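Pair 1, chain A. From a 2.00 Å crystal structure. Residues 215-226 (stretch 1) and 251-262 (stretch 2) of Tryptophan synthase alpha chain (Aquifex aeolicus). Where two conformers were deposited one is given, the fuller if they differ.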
# COMPACT_ATOMS: atom_id res chain seq x y z
N VAL A 215 9.80 5.68 6.87
CA VAL A 215 9.32 7.04 6.61
C VAL A 215 8.43 7.49 7.76
O VAL A 215 7.46 6.83 8.09
CB VAL A 215 8.51 7.11 5.30
CG1 VAL A 215 8.17 8.56 4.98
CG2 VAL A 215 9.29 6.47 4.16
N SER A 216 8.78 8.63 8.37
CA SER A 216 7.99 9.14 9.48
C SER A 216 8.14 10.65 9.66
O SER A 216 7.54 11.23 10.56
CB SER A 216 8.41 8.44 10.78
OG SER A 216 9.79 8.65 11.05
N LYS A 217 8.94 11.27 8.80
CA LYS A 217 9.16 12.71 8.89
C LYS A 217 9.08 13.36 7.51
O LYS A 217 9.39 12.74 6.50
CB LYS A 217 10.54 12.99 9.49
CG LYS A 217 10.71 12.48 10.91
CD LYS A 217 12.18 12.31 11.28
CE LYS A 217 12.97 13.60 11.13
NZ LYS A 217 14.41 13.39 11.47
N LYS A 218 8.65 14.62 7.48
CA LYS A 218 8.53 15.36 6.23
C LYS A 218 9.84 15.29 5.45
O LYS A 218 9.83 15.16 4.22
CB LYS A 218 8.18 16.82 6.52
CG LYS A 218 8.16 17.71 5.30
CD LYS A 218 7.88 19.15 5.71
CE LYS A 218 8.10 20.10 4.55
NZ LYS A 218 7.89 21.51 4.98
N GLU A 219 10.96 15.37 6.16
CA GLU A 219 12.28 15.31 5.54
C GLU A 219 12.46 14.00 4.78
O GLU A 219 13.07 13.97 3.71
CB GLU A 219 13.38 15.43 6.60
CG GLU A 219 13.61 16.85 7.12
CD GLU A 219 12.35 17.49 7.68
OE1 GLU A 219 11.69 16.87 8.53
OE2 GLU A 219 12.03 18.63 7.26
N HIS A 220 11.95 12.92 5.36
CA HIS A 220 12.05 11.60 4.74
C HIS A 220 11.30 11.58 3.42
O HIS A 220 11.80 11.09 2.41
CB HIS A 220 11.48 10.52 5.66
CG HIS A 220 12.10 10.47 7.02
ND1 HIS A 220 11.69 9.58 7.99
CD2 HIS A 220 13.09 11.21 7.58
CE1 HIS A 220 12.40 9.78 9.09
NE2 HIS A 220 13.26 10.76 8.86
N ALA A 221 10.08 12.11 3.44
CA ALA A 221 9.24 12.17 2.25
C ALA A 221 9.93 12.97 1.15
O ALA A 221 9.99 12.53 0.00
CB ALA A 221 7.90 12.79 2.59
N ARG A 222 10.44 14.14 1.51
CA ARG A 222 11.14 15.01 0.57
C ARG A 222 12.33 14.29 -0.06
O ARG A 222 12.51 14.30 -1.27
CB ARG A 222 11.60 16.28 1.29
CG ARG A 222 12.44 17.22 0.42
CD ARG A 222 11.65 17.74 -0.77
NE ARG A 222 10.60 18.69 -0.38
CZ ARG A 222 9.69 19.18 -1.21
NH1 ARG A 222 9.69 18.81 -2.48
NH2 ARG A 222 8.78 20.03 -0.77
N GLU A 223 13.15 13.65 0.78
CA GLU A 223 14.32 12.93 0.30
C GLU A 223 13.99 11.75 -0.62
O GLU A 223 14.55 11.63 -1.71
CB GLU A 223 15.16 12.44 1.48
CG GLU A 223 15.64 13.56 2.39
CD GLU A 223 16.46 13.07 3.56
OE1 GLU A 223 15.93 12.27 4.38
OE2 GLU A 223 17.64 13.47 3.67
N ILE A 224 13.09 10.88 -0.17
CA ILE A 224 12.71 9.73 -0.98
C ILE A 224 11.94 10.18 -2.22
O ILE A 224 12.15 9.66 -3.32
CB ILE A 224 11.84 8.75 -0.19
CG1 ILE A 224 12.62 8.23 1.02
CG2 ILE A 224 11.40 7.60 -1.08
CD1 ILE A 224 11.81 7.41 1.97
N GLY A 225 11.06 11.15 -2.03
CA GLY A 225 10.27 11.67 -3.13
C GLY A 225 11.11 12.33 -4.20
O GLY A 225 10.64 12.56 -5.31
N SER A 226 12.36 12.64 -3.87
CA SER A 226 13.26 13.28 -4.82
C SER A 226 13.65 12.30 -5.93
O SER A 226 14.05 12.72 -7.01
CB SER A 226 14.53 13.79 -4.13
OG SER A 226 15.40 12.72 -3.82
N ASN A 251 -2.51 15.67 11.02
CA ASN A 251 -1.44 16.67 10.93
C ASN A 251 -0.19 16.07 10.31
O ASN A 251 0.48 16.72 9.51
CB ASN A 251 -1.10 17.22 12.32
CG ASN A 251 -2.19 18.13 12.88
OD1 ASN A 251 -2.97 18.71 12.13
ND2 ASN A 251 -2.22 18.26 14.20
N LEU A 252 0.13 14.84 10.69
CA LEU A 252 1.31 14.16 10.17
C LEU A 252 1.18 13.90 8.67
O LEU A 252 2.14 14.09 7.92
CB LEU A 252 1.53 12.83 10.91
CG LEU A 252 2.71 11.97 10.42
CD1 LEU A 252 4.01 12.75 10.53
CD2 LEU A 252 2.78 10.69 11.25
N VAL A 253 0.00 13.47 8.23
CA VAL A 253 -0.23 13.21 6.82
C VAL A 253 -0.11 14.51 6.02
O VAL A 253 0.43 14.52 4.91
CB VAL A 253 -1.62 12.59 6.58
CG1 VAL A 253 -1.96 12.58 5.09
CG2 VAL A 253 -1.65 11.17 7.13
N LYS A 254 -0.62 15.59 6.59
CA LYS A 254 -0.56 16.89 5.93
C LYS A 254 0.89 17.32 5.75
O LYS A 254 1.27 17.83 4.70
CB LYS A 254 -1.32 17.93 6.75
CG LYS A 254 -1.39 19.31 6.11
CD LYS A 254 -2.39 20.21 6.83
CE LYS A 254 -1.97 20.48 8.26
NZ LYS A 254 -2.96 21.33 8.99
N GLU A 255 1.70 17.11 6.79
CA GLU A 255 3.11 17.47 6.75
C GLU A 255 3.90 16.62 5.77
O GLU A 255 4.74 17.13 5.02
CB GLU A 255 3.70 17.36 8.16
CG GLU A 255 5.20 17.56 8.21
CD GLU A 255 5.69 17.97 9.58
OE1 GLU A 255 5.26 17.35 10.57
OE2 GLU A 255 6.50 18.92 9.65
N LEU A 256 3.65 15.31 5.76
CA LEU A 256 4.35 14.41 4.85
C LEU A 256 4.06 14.83 3.41
O LEU A 256 4.97 14.89 2.57
CB LEU A 256 3.88 12.97 5.06
CG LEU A 256 4.23 12.33 6.41
CD1 LEU A 256 3.61 10.94 6.50
CD2 LEU A 256 5.75 12.25 6.55
N LYS A 257 2.80 15.12 3.13
CA LYS A 257 2.38 15.53 1.80
C LYS A 257 3.05 16.85 1.40
O LYS A 257 3.22 17.13 0.22
CB LYS A 257 0.85 15.68 1.76
CG LYS A 257 0.28 15.90 0.38
CD LYS A 257 0.67 14.77 -0.57
CE LYS A 257 0.37 15.17 -2.00
NZ LYS A 257 0.86 14.18 -3.00
N GLU A 258 3.43 17.65 2.39
CA GLU A 258 4.11 18.91 2.12
C GLU A 258 5.47 18.65 1.50
O GLU A 258 5.91 19.39 0.61
CB GLU A 258 4.28 19.72 3.42
CG GLU A 258 3.17 20.73 3.66
CD GLU A 258 3.33 21.47 4.98
OE1 GLU A 258 4.47 21.88 5.31
OE2 GLU A 258 2.31 21.65 5.68
N GLY A 259 6.14 17.60 1.95
CA GLY A 259 7.44 17.26 1.40
C GLY A 259 7.35 16.55 0.07
O GLY A 259 8.38 16.12 -0.48
N LEU A 260 6.15 16.42 -0.47
CA LEU A 260 5.94 15.73 -1.74
C LEU A 260 5.46 16.66 -2.86
O LEU A 260 5.00 16.20 -3.90
CB LEU A 260 4.93 14.59 -1.56
CG LEU A 260 5.35 13.50 -0.57
CD1 LEU A 260 4.26 12.46 -0.44
CD2 LEU A 260 6.65 12.86 -1.04
N ARG A 261 5.58 17.97 -2.64
CA ARG A 261 5.14 18.95 -3.63
C ARG A 261 6.31 19.74 -4.21
O ARG A 261 7.29 20.03 -3.52
CB ARG A 261 4.16 19.94 -3.00
CG ARG A 261 2.95 19.32 -2.32
CD ARG A 261 2.15 20.40 -1.62
NE ARG A 261 1.12 19.86 -0.74
CZ ARG A 261 0.07 19.17 -1.16
NH1 ARG A 261 -0.09 18.93 -2.46
NH2 ARG A 261 -0.83 18.72 -0.29
N GLU A 262 6.19 20.07 -5.49
CA GLU A 262 7.21 20.85 -6.18
C GLU A 262 6.51 21.92 -7.03
O GLU A 262 7.12 22.44 -7.98
CB GLU A 262 8.07 19.94 -7.06
CG GLU A 262 8.89 18.94 -6.25
CD GLU A 262 9.76 18.04 -7.11
OE1 GLU A 262 9.68 18.13 -8.36
OE2 GLU A 262 10.54 17.25 -6.54
OXT GLU A 262 5.34 22.23 -6.71

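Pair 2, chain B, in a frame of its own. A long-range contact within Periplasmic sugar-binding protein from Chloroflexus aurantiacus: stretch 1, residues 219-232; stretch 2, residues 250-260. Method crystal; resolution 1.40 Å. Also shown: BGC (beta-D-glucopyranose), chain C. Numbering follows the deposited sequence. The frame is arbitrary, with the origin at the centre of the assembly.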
# COMPACT_ATOMS: atom_id res chain seq x y z
N THR B 219 6.08 11.49 -6.15
CA THR B 219 5.51 11.05 -4.88
C THR B 219 4.25 11.81 -4.53
O THR B 219 4.19 13.03 -4.66
CB THR B 219 6.51 11.06 -3.70
OG1 THR B 219 5.88 10.46 -2.56
CG2 THR B 219 6.98 12.47 -3.33
N THR B 220 3.27 11.04 -4.07
CA THR B 220 2.05 11.57 -3.49
C THR B 220 2.18 11.72 -1.99
O THR B 220 1.30 12.32 -1.36
CB THR B 220 0.90 10.61 -3.72
OG1 THR B 220 1.16 9.38 -3.03
CG2 THR B 220 0.70 10.34 -5.18
N ASN B 221 3.23 11.14 -1.39
CA ASN B 221 3.36 11.09 0.07
C ASN B 221 2.12 10.50 0.76
O ASN B 221 1.83 10.82 1.92
CB ASN B 221 3.67 12.47 0.63
CG ASN B 221 5.09 12.91 0.36
OD1 ASN B 221 6.00 12.09 0.31
ND2 ASN B 221 5.29 14.19 0.18
N TRP B 222 1.39 9.66 0.02
CA TRP B 222 0.15 9.01 0.50
C TRP B 222 -0.86 10.04 1.01
O TRP B 222 -1.57 9.81 2.01
CB TRP B 222 0.46 7.99 1.58
CG TRP B 222 1.25 6.79 1.22
CD1 TRP B 222 2.25 6.22 1.98
CD2 TRP B 222 1.05 5.90 0.09
NE1 TRP B 222 2.70 5.06 1.37
CE2 TRP B 222 1.99 4.84 0.22
CE3 TRP B 222 0.17 5.89 -0.98
CZ2 TRP B 222 2.06 3.79 -0.69
CZ3 TRP B 222 0.26 4.85 -1.92
CH2 TRP B 222 1.19 3.82 -1.75
N ASP B 223 -0.92 11.15 0.31
CA ASP B 223 -1.71 12.32 0.71
C ASP B 223 -2.54 12.82 -0.47
O ASP B 223 -2.01 13.06 -1.56
CB ASP B 223 -0.81 13.45 1.22
CG ASP B 223 -1.61 14.69 1.62
OD1 ASP B 223 -2.43 14.62 2.55
OD2 ASP B 223 -1.40 15.73 0.98
N PHE B 224 -3.84 12.98 -0.23
CA PHE B 224 -4.80 13.41 -1.24
C PHE B 224 -4.40 14.73 -1.91
O PHE B 224 -4.28 14.79 -3.14
CB PHE B 224 -6.21 13.55 -0.63
CG PHE B 224 -7.29 13.75 -1.65
CD1 PHE B 224 -7.53 14.99 -2.20
CD2 PHE B 224 -8.04 12.67 -2.09
CE1 PHE B 224 -8.51 15.16 -3.16
CE2 PHE B 224 -9.03 12.82 -3.04
CZ PHE B 224 -9.26 14.07 -3.59
N ASN B 225 -4.18 15.78 -1.13
CA ASN B 225 -3.91 17.10 -1.71
C ASN B 225 -2.59 17.14 -2.46
O ASN B 225 -2.49 17.76 -3.52
CB ASN B 225 -3.95 18.22 -0.66
CG ASN B 225 -5.35 18.65 -0.31
OD1 ASN B 225 -6.32 18.26 -0.96
ND2 ASN B 225 -5.47 19.45 0.74
N THR B 226 -1.60 16.45 -1.91
CA THR B 226 -0.30 16.34 -2.54
C THR B 226 -0.45 15.67 -3.91
O THR B 226 0.10 16.14 -4.91
CB THR B 226 0.71 15.58 -1.65
OG1 THR B 226 0.84 16.24 -0.38
CG2 THR B 226 2.06 15.48 -2.33
N ALA B 227 -1.23 14.59 -3.97
CA ALA B 227 -1.48 13.92 -5.24
C ALA B 227 -2.22 14.82 -6.22
O ALA B 227 -1.85 14.92 -7.39
CB ALA B 227 -2.30 12.67 -4.99
N LYS B 228 -3.29 15.45 -5.76
CA LYS B 228 -4.07 16.29 -6.67
C LYS B 228 -3.21 17.41 -7.24
O LYS B 228 -3.22 17.66 -8.44
CB LYS B 228 -5.31 16.88 -5.99
CG LYS B 228 -6.22 17.60 -6.99
CD LYS B 228 -7.56 17.97 -6.40
CE LYS B 228 -8.48 18.40 -7.52
NZ LYS B 228 -9.68 19.10 -7.00
N ASN B 229 -2.48 18.06 -6.36
CA ASN B 229 -1.60 19.15 -6.78
C ASN B 229 -0.51 18.74 -7.75
O ASN B 229 -0.23 19.46 -8.72
CB ASN B 229 -1.00 19.82 -5.57
CG ASN B 229 -2.03 20.54 -4.78
OD1 ASN B 229 -3.16 20.73 -5.25
ND2 ASN B 229 -1.68 20.96 -3.61
N LEU B 230 0.09 17.58 -7.50
CA LEU B 230 1.08 17.06 -8.41
C LEU B 230 0.45 16.77 -9.78
O LEU B 230 1.01 17.14 -10.79
CB LEU B 230 1.74 15.81 -7.86
CG LEU B 230 2.90 15.25 -8.68
CD1 LEU B 230 4.03 16.27 -8.84
CD2 LEU B 230 3.41 13.97 -8.03
N ALA B 231 -0.72 16.15 -9.79
CA ALA B 231 -1.40 15.89 -11.06
C ALA B 231 -1.68 17.21 -11.79
O ALA B 231 -1.45 17.32 -13.00
CB ALA B 231 -2.67 15.09 -10.83
N GLU B 232 -2.14 18.20 -11.06
CA GLU B 232 -2.44 19.54 -11.64
C GLU B 232 -1.17 20.18 -12.22
O GLU B 232 -1.18 20.70 -13.34
CB GLU B 232 -3.08 20.48 -10.61
CG GLU B 232 -4.47 20.07 -10.14
CD GLU B 232 -5.57 20.18 -11.19
OE1 GLU B 232 -5.29 20.34 -12.40
OE2 GLU B 232 -6.74 20.05 -10.77
N ALA B 250 -1.65 5.28 -10.51
CA ALA B 250 -1.90 5.91 -9.20
C ALA B 250 -1.69 4.82 -8.15
O ALA B 250 -2.16 3.69 -8.32
CB ALA B 250 -3.32 6.48 -9.11
N PRO B 251 -0.99 5.15 -7.04
CA PRO B 251 -0.51 4.05 -6.18
C PRO B 251 -1.53 3.53 -5.18
O PRO B 251 -1.42 2.40 -4.75
CB PRO B 251 0.71 4.68 -5.47
CG PRO B 251 0.38 6.14 -5.43
CD PRO B 251 -0.31 6.42 -6.73
N ASN B 252 -2.52 4.34 -4.79
CA ASN B 252 -3.59 3.81 -3.95
C ASN B 252 -4.89 4.51 -4.24
O ASN B 252 -4.93 5.39 -5.08
CB ASN B 252 -3.24 3.83 -2.45
CG ASN B 252 -3.38 5.21 -1.81
OD1 ASN B 252 -3.53 6.24 -2.49
ND2 ASN B 252 -3.27 5.23 -0.48
N ASP B 253 -5.95 4.16 -3.53
CA ASP B 253 -7.29 4.68 -3.85
C ASP B 253 -7.46 6.18 -3.66
O ASP B 253 -7.94 6.87 -4.57
CB ASP B 253 -8.35 3.92 -3.07
CG ASP B 253 -8.67 2.58 -3.70
OD1 ASP B 253 -8.20 2.31 -4.83
OD2 ASP B 253 -9.44 1.81 -3.10
N GLY B 254 -7.10 6.70 -2.49
CA GLY B 254 -7.33 8.11 -2.27
C GLY B 254 -6.53 8.95 -3.25
O GLY B 254 -7.02 9.93 -3.80
N THR B 255 -5.26 8.59 -3.45
CA THR B 255 -4.46 9.36 -4.41
C THR B 255 -5.00 9.20 -5.84
O THR B 255 -4.96 10.15 -6.62
CB THR B 255 -2.96 9.00 -4.33
OG1 THR B 255 -2.74 7.62 -4.69
CG2 THR B 255 -2.36 9.30 -2.96
N ALA B 256 -5.52 8.01 -6.17
CA ALA B 256 -6.19 7.79 -7.46
C ALA B 256 -7.36 8.74 -7.69
O ALA B 256 -7.52 9.29 -8.79
CB ALA B 256 -6.65 6.35 -7.58
N ARG B 257 -8.19 8.94 -6.67
CA ARG B 257 -9.35 9.81 -6.83
C ARG B 257 -8.88 11.24 -7.01
O ARG B 257 -9.44 11.97 -7.83
CB ARG B 257 -10.31 9.67 -5.66
CG ARG B 257 -10.92 8.27 -5.55
CD ARG B 257 -12.14 8.25 -4.63
NE ARG B 257 -11.88 8.89 -3.33
CZ ARG B 257 -11.22 8.32 -2.32
NH1 ARG B 257 -10.79 7.06 -2.45
NH2 ARG B 257 -10.97 9.01 -1.19
N ALA B 258 -7.87 11.65 -6.25
CA ALA B 258 -7.34 13.02 -6.34
C ALA B 258 -6.79 13.28 -7.74
O ALA B 258 -7.06 14.32 -8.35
CB ALA B 258 -6.23 13.22 -5.32
N ILE B 259 -6.04 12.32 -8.25
CA ILE B 259 -5.42 12.42 -9.57
C ILE B 259 -6.48 12.34 -10.67
O ILE B 259 -6.50 13.16 -11.59
CB ILE B 259 -4.33 11.33 -9.75
CG1 ILE B 259 -3.17 11.60 -8.77
CG2 ILE B 259 -3.85 11.28 -11.19
CD1 ILE B 259 -2.27 10.41 -8.49
N ALA B 260 -7.37 11.37 -10.54
CA ALA B 260 -8.51 11.28 -11.46
C ALA B 260 -9.32 12.58 -11.52
O ALA B 260 -9.72 13.01 -12.60
CB ALA B 260 -9.41 10.11 -11.09
C2 BGC C . -0.33 0.25 2.43
C3 BGC C . -1.41 0.69 1.46
C4 BGC C . -1.83 2.12 1.80
C5 BGC C . -0.61 3.05 1.88
C6 BGC C . -0.95 4.44 2.37
C1 BGC C . 0.80 1.25 2.21
O1 BGC C . 1.98 0.86 2.85
O2 BGC C . 0.07 -1.09 2.11
O3 BGC C . -2.51 -0.20 1.58
O4 BGC C . -2.65 2.62 0.72
O5 BGC C . 0.37 2.50 2.74
O6 BGC C . -1.72 4.41 3.57
O HOH W 1 -3.34 7.43 1.53

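Both pairs bring two helices together at nearly the same angle. In pair 1 the axes of helices 218-225 and 251-258 approach to 7.9 Å, with a crossing angle of -34°. In pair 2 helices 224-232 and 253-260 approach to 7.7 Å at -35°. The central backbones superpose with an RMSD of 0.8 Å. The buried surface is also similar, 595 Å² and 571 Å².

Ala221(A) matches Ala227(B). Both CB atoms point toward the partner helix, and the small side chain lets the backbones come close. Leu260(A) matches Ile259(B), and their side-chain centres nearly coincide. Ala221(A) CB lies 3.8 Å from Leu260(A) CD2. Ala227(B) CB lies 4.0 Å from Ile259(B) CG1.

Gly259(A) matches Ala258(B). In pair 1 the CA atoms of Arg222(A) and Gly259(A) are 4.4 Å apart. A CB on this glycine would clash with Lys218(A) O. Arg222(A) CA instead makes a CA-H...O contact with Gly259(A) O at 3.2 Å. In pair 2 the equivalent CA atoms, of Lys228(B) and Ala258(B), are 4.6 Å apart, and the methyl fits. Ala258(B) CB lies 3.3 Å from Phe224(B) O. It also sits over the face of the Phe224(B) ring, 3.5 Å from the centroid, in a CH-pi contact.

Lys218(A) matches Phe224(B). The lysine is fully extended. Its CG packs 3.5 Å from Glu255(A) O, and its NZ makes a salt bridge with Glu258(A) OE1 at 3.5 Å, a weak hydrogen bond. The phenylalanine covers Ala258(B) with its ring.

Arg222(A) matches Lys228(B). The arginine turns its end to the other stretch. Its NH1 and NH2 donate to Arg261(A) O at 2.9 Å and 3.1 Å. The end of Lys228(B) leads away, but its CG still packs 3.6 Å from Ala258(B) O. No direct hydrogen bond crosses between the stretches of pair 2.

Gly225(A) matches Ala231(B). A CB on the glycine would clash with Ala221(A) O. Ala231(B) has a methyl, and its CB packs 4.0 Å from Ile259(B) CG2.

Leu256(A) matches Thr255(B). Leu256(A) CD2 reaches to 3.6 Å from Lys217(A) C. Thr255(B) CB lies 3.8 Å from Ala227(B) CB, while its N and OG1 donate to Asn252(B) OD1 at 3.1 Å and 2.7 Å. The first of these bonds caps the helix. Asn252(B) ND2 donates to glucose O4 at 2.9 Å, in keeping with a sugar-binding protein.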